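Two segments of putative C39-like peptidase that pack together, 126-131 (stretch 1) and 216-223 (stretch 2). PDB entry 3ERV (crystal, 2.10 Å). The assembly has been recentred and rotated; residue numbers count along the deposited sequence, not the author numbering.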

ATOM      1  N   ASP A 126       7.639   9.577   1.287  1.00 48.79           N
ATOM      2  CA  ASP A 126       6.674   8.976   2.192  1.00 48.88           C
ATOM      3  C   ASP A 126       5.668  10.055   2.593  1.00 50.47           C
ATOM      4  O   ASP A 126       6.016  11.033   3.285  1.00 50.85           O
ATOM      5  N   LEU A 127       4.430   9.919   2.145  1.00 50.76           N
ATOM      6  CA  LEU A 127       3.460  10.939   2.445  1.00 51.71           C
ATOM      7  C   LEU A 127       2.631  10.523   3.638  1.00 51.54           C
ATOM      8  O   LEU A 127       1.544  11.036   3.826  1.00 52.01           O
ATOM      9  N   THR A 128       3.118   9.597   4.441  1.00 52.10           N
ATOM     10  CA  THR A 128       2.308   9.108   5.579  1.00 52.96           C
ATOM     11  C   THR A 128       2.014  10.226   6.594  1.00 54.17           C
ATOM     12  O   THR A 128       2.903  10.981   6.941  1.00 54.37           O
ATOM     13  N   GLY A 129       0.766  10.363   7.027  1.00 55.24           N
ATOM     14  CA  GLY A 129       0.401  11.434   7.960  1.00 56.44           C
ATOM     15  C   GLY A 129      -0.036  12.745   7.319  1.00 57.96           C
ATOM     16  O   GLY A 129      -0.543  13.611   8.004  1.00 58.78           O
ATOM     17  N   LYS A 130       0.193  12.931   6.021  1.00 58.50           N
ATOM     18  CA  LYS A 130      -0.211  14.158   5.356  1.00 58.81           C
ATOM     19  C   LYS A 130      -1.684  13.994   5.165  1.00 59.12           C
ATOM     20  O   LYS A 130      -2.216  12.933   5.478  1.00 59.65           O
ATOM     21  N   SER A 131      -2.345  14.999   4.607  1.00 59.54           N
ATOM     22  CA  SER A 131      -3.794  14.950   4.441  1.00 60.26           C
ATOM     23  C   SER A 131      -4.174  14.334   3.110  1.00 60.23           C
ATOM     24  O   SER A 131      -3.398  14.369   2.175  1.00 59.58           O
ATOM     25  N   MET A 216      -6.508   3.454   8.929  1.00 53.48           N
ATOM     26  CA  MET A 216      -5.296   2.627   8.890  1.00 52.34           C
ATOM     27  C   MET A 216      -3.987   3.384   9.080  1.00 51.77           C
ATOM     28  O   MET A 216      -2.926   2.794   8.948  1.00 51.65           O
ATOM     29  N   GLY A 217      -4.032   4.682   9.387  1.00 51.49           N
ATOM     30  CA  GLY A 217      -2.817   5.359   9.787  1.00 49.92           C
ATOM     31  C   GLY A 217      -2.377   6.409   8.782  1.00 50.03           C
ATOM     32  O   GLY A 217      -1.260   6.916   8.857  1.00 49.36           O
ATOM     33  N   SER A 218      -3.244   6.724   7.831  1.00 49.47           N
ATOM     34  CA  SER A 218      -2.889   7.658   6.751  1.00 49.33           C
ATOM     35  C   SER A 218      -1.570   7.280   6.020  1.00 48.52           C
ATOM     36  O   SER A 218      -0.781   8.160   5.670  1.00 48.33           O
ATOM     37  N   GLN A 219      -1.338   5.982   5.820  1.00 47.98           N
ATOM     38  CA  GLN A 219      -0.068   5.516   5.281  1.00 47.92           C
ATOM     39  C   GLN A 219      -0.047   5.624   3.750  1.00 47.38           C
ATOM     40  O   GLN A 219      -0.961   5.125   3.077  1.00 46.75           O
ATOM     41  N   ALA A 220       0.985   6.273   3.205  1.00 46.49           N
ATOM     42  CA  ALA A 220       1.049   6.486   1.744  1.00 46.80           C
ATOM     43  C   ALA A 220       2.438   6.734   1.247  1.00 47.06           C
ATOM     44  O   ALA A 220       3.209   7.421   1.885  1.00 48.22           O
ATOM     45  N   ILE A 221       2.760   6.143   0.100  1.00 47.49           N
ATOM     46  CA  ILE A 221       4.081   6.280  -0.520  1.00 47.59           C
ATOM     47  C   ILE A 221       3.883   6.792  -1.959  1.00 47.17           C
ATOM     48  O   ILE A 221       3.008   6.319  -2.688  1.00 45.44           O
ATOM     49  N   SER A 222       4.719   7.720  -2.387  1.00 46.68           N
ATOM     50  CA  SER A 222       4.689   8.114  -3.791  1.00 47.23           C
ATOM     51  C   SER A 222       6.097   8.470  -4.253  1.00 47.61           C
ATOM     52  O   SER A 222       7.091   7.996  -3.671  1.00 46.98           O
ATOM     53  N   TYR A 223       6.198   9.286  -5.297  1.00 47.27           N
ATOM     54  CA  TYR A 223       7.490   9.811  -5.685  1.00 48.67           C
ATOM     55  C   TYR A 223       7.253  11.191  -6.322  1.00 50.56           C
ATOM     56  O   TYR A 223       6.110  11.579  -6.609  1.00 50.07           O
TER

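The rule of this contact is that a short strand pairing gives way to a turn, and one side-chain hydroxyl, Thr-128 OG1, joins two backbone hydrogen bonds in holding the stretches together. Asp-126 opens stretch 1 as the antiparallel, non-hydrogen-bonded partner of Ile-221, and the two side chains lie on the same face of the sheet. With chi1 at t, the carboxylate serves its own stretch two residues on: Asp-126 OD1 accepts from Thr-128 OG1 at 2.6 Å and from Thr-128 N at 2.8 Å. Ile-221, m at both chi angles, lays its CD1 3.6 Å from Asp-126 CG, an aliphatic cover over the carboxylate carbon. Asp-126 OD1 also sits 3.1 Å from Ala-220 O, but both are acceptors, so this is proximity and not a bond; OD2 is satisfied elsewhere in the structure.

Leu-127 joins the stretches through its backbone, Leu-127 N donating to Ala-220 O at 2.8 Å. Its side chain (m, t) leaves sideways and lies along the small residues of the strand: Leu-127 CB is 4.3 Å from Ala-220 CB and Leu-127 CD1 3.9 Å from Ser-222 CB. The methyl of Ala-220 and the beta carbon of Ser-222 thus give leucine its apolar footing.

Thr-128 is the polar link. In the m rotamer Thr-128 OG1 gives its proton to Asp-126 OD1 and is left free to accept from Ala-220 N at 3.0 Å, so one hydroxyl relays between the aspartate and the facing backbone. Thr-128 OG1 lies 3.9 Å from Gln-219 CB, and Thr-128 CG2 3.9 Å from Gly-217 O. Gln-219 otherwise points away, Gln-219 NE2 donating to Met-216 O at 3.0 Å and so bracing the loop of stretch 2 from within. Thr-128 CA makes a CH···O contact of 3.2 Å with Ser-218 O.

Gly-129 sits in the type II turn from Leu-127 to Lys-130, with a positive phi at which a beta carbon would jam against the preceding carbonyl oxygen. Gly-129 N donates to Ser-218 O at 3.0 Å, the last direct hydrogen bond of the contact.

Lys-130 closes the turn, and its long side chain leads away. What it contributes is its carbonyl: Ser-218, m and pointing toward stretch 1, brings Ser-218 CB to 4.3 Å from Lys-130 O, and a water bridges the polar gap, donating to Lys-130 O at 2.6 Å and lying 2.7 Å from Ser-218 OG. Ser-131 points away, at the N-cap position of the helix that follows.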

ATOM      1  CB  ASP A 126       7.382   8.452   3.427  1.00 48.56           C
ATOM      2  CG  ASP A 126       6.476   7.582   4.297  1.00 47.19           C
ATOM      3  OD1 ASP A 126       5.225   7.736   4.263  1.00 43.96           O
ATOM      4  OD2 ASP A 126       7.029   6.701   4.966  1.00 45.63           O
ATOM      5  CB  LEU A 127       2.533  11.176   1.234  1.00 51.74           C
ATOM      6  CG  LEU A 127       3.258  11.563  -0.060  1.00 51.76           C
ATOM      7  CD1 LEU A 127       2.315  11.623  -1.287  1.00 49.73           C
ATOM      8  CD2 LEU A 127       3.912  12.900   0.175  1.00 53.91           C
ATOM      9  CB  THR A 128       3.015   7.929   6.235  1.00 53.07           C
ATOM     10  OG1 THR A 128       3.017   6.848   5.295  1.00 52.70           O
ATOM     11  CG2 THR A 128       2.342   7.491   7.588  1.00 51.63           C
ATOM     12  CB  LYS A 130       0.447  14.270   3.986  1.00 58.79           C
ATOM     13  CG  LYS A 130       1.974  14.365   4.027  1.00 60.36           C
ATOM     14  CD  LYS A 130       2.374  15.688   4.578  1.00 62.61           C
ATOM     15  CE  LYS A 130       3.780  16.046   4.199  1.00 64.57           C
ATOM     16  NZ  LYS A 130       4.660  15.687   5.327  1.00 67.03           N
ATOM     17  CB  SER A 131      -4.384  16.375   4.538  1.00 61.05           C
ATOM     18  OG  SER A 131      -4.989  16.806   3.318  1.00 61.73           O
ATOM     19  CB  MET A 216      -5.222   1.786   7.604  1.00 51.42           C
ATOM     20  CG  MET A 216      -6.240   0.647   7.547  1.00 52.03           C
ATOM     21  SD  MET A 216      -6.025  -0.621   8.823  1.00 48.55           S
ATOM     22  CE  MET A 216      -4.367  -1.253   8.483  1.00 47.02           C
ATOM     23  CB  SER A 218      -2.787   9.081   7.319  1.00 50.12           C
ATOM     24  OG  SER A 218      -4.088   9.602   7.556  1.00 50.89           O
ATOM     25  CB  GLN A 219       0.212   4.103   5.690  1.00 47.54           C
ATOM     26  CG  GLN A 219      -0.117   3.733   7.146  1.00 49.83           C
ATOM     27  CD  GLN A 219       0.405   2.337   7.440  1.00 49.33           C
ATOM     28  OE1 GLN A 219       1.494   2.002   6.990  1.00 50.25           O
ATOM     29  NE2 GLN A 219      -0.368   1.508   8.157  1.00 45.76           N
ATOM     30  CB  ALA A 220       0.165   7.624   1.325  1.00 46.13           C
ATOM     31  CB  ILE A 221       4.837   4.927  -0.615  1.00 48.02           C
ATOM     32  CG1 ILE A 221       5.091   4.282   0.758  1.00 49.67           C
ATOM     33  CG2 ILE A 221       6.133   5.049  -1.452  1.00 46.41           C
ATOM     34  CD1 ILE A 221       5.740   5.206   1.692  1.00 54.89           C
ATOM     35  CB  SER A 222       3.706   9.282  -4.023  1.00 47.67           C
ATOM     36  OG  SER A 222       3.557   9.556  -5.423  1.00 47.95           O
ATOM     37  CB  TYR A 223       8.202   8.844  -6.667  1.00 47.04           C
ATOM     38  CG  TYR A 223       7.393   8.660  -7.959  1.00 48.07           C
ATOM     39  CD1 TYR A 223       7.694   9.389  -9.117  1.00 46.10           C
ATOM     40  CD2 TYR A 223       6.279   7.804  -7.994  1.00 47.39           C
ATOM     41  CE1 TYR A 223       6.923   9.241 -10.285  1.00 46.46           C
ATOM     42  CE2 TYR A 223       5.513   7.640  -9.142  1.00 48.18           C
ATOM     43  CZ  TYR A 223       5.831   8.354 -10.290  1.00 47.91           C
ATOM     44  OH  TYR A 223       5.050   8.190 -11.448  1.00 48.43           O
TER
HETATM   45  O   HOH W   1      -4.330  12.204   6.863  1.00 60.66           O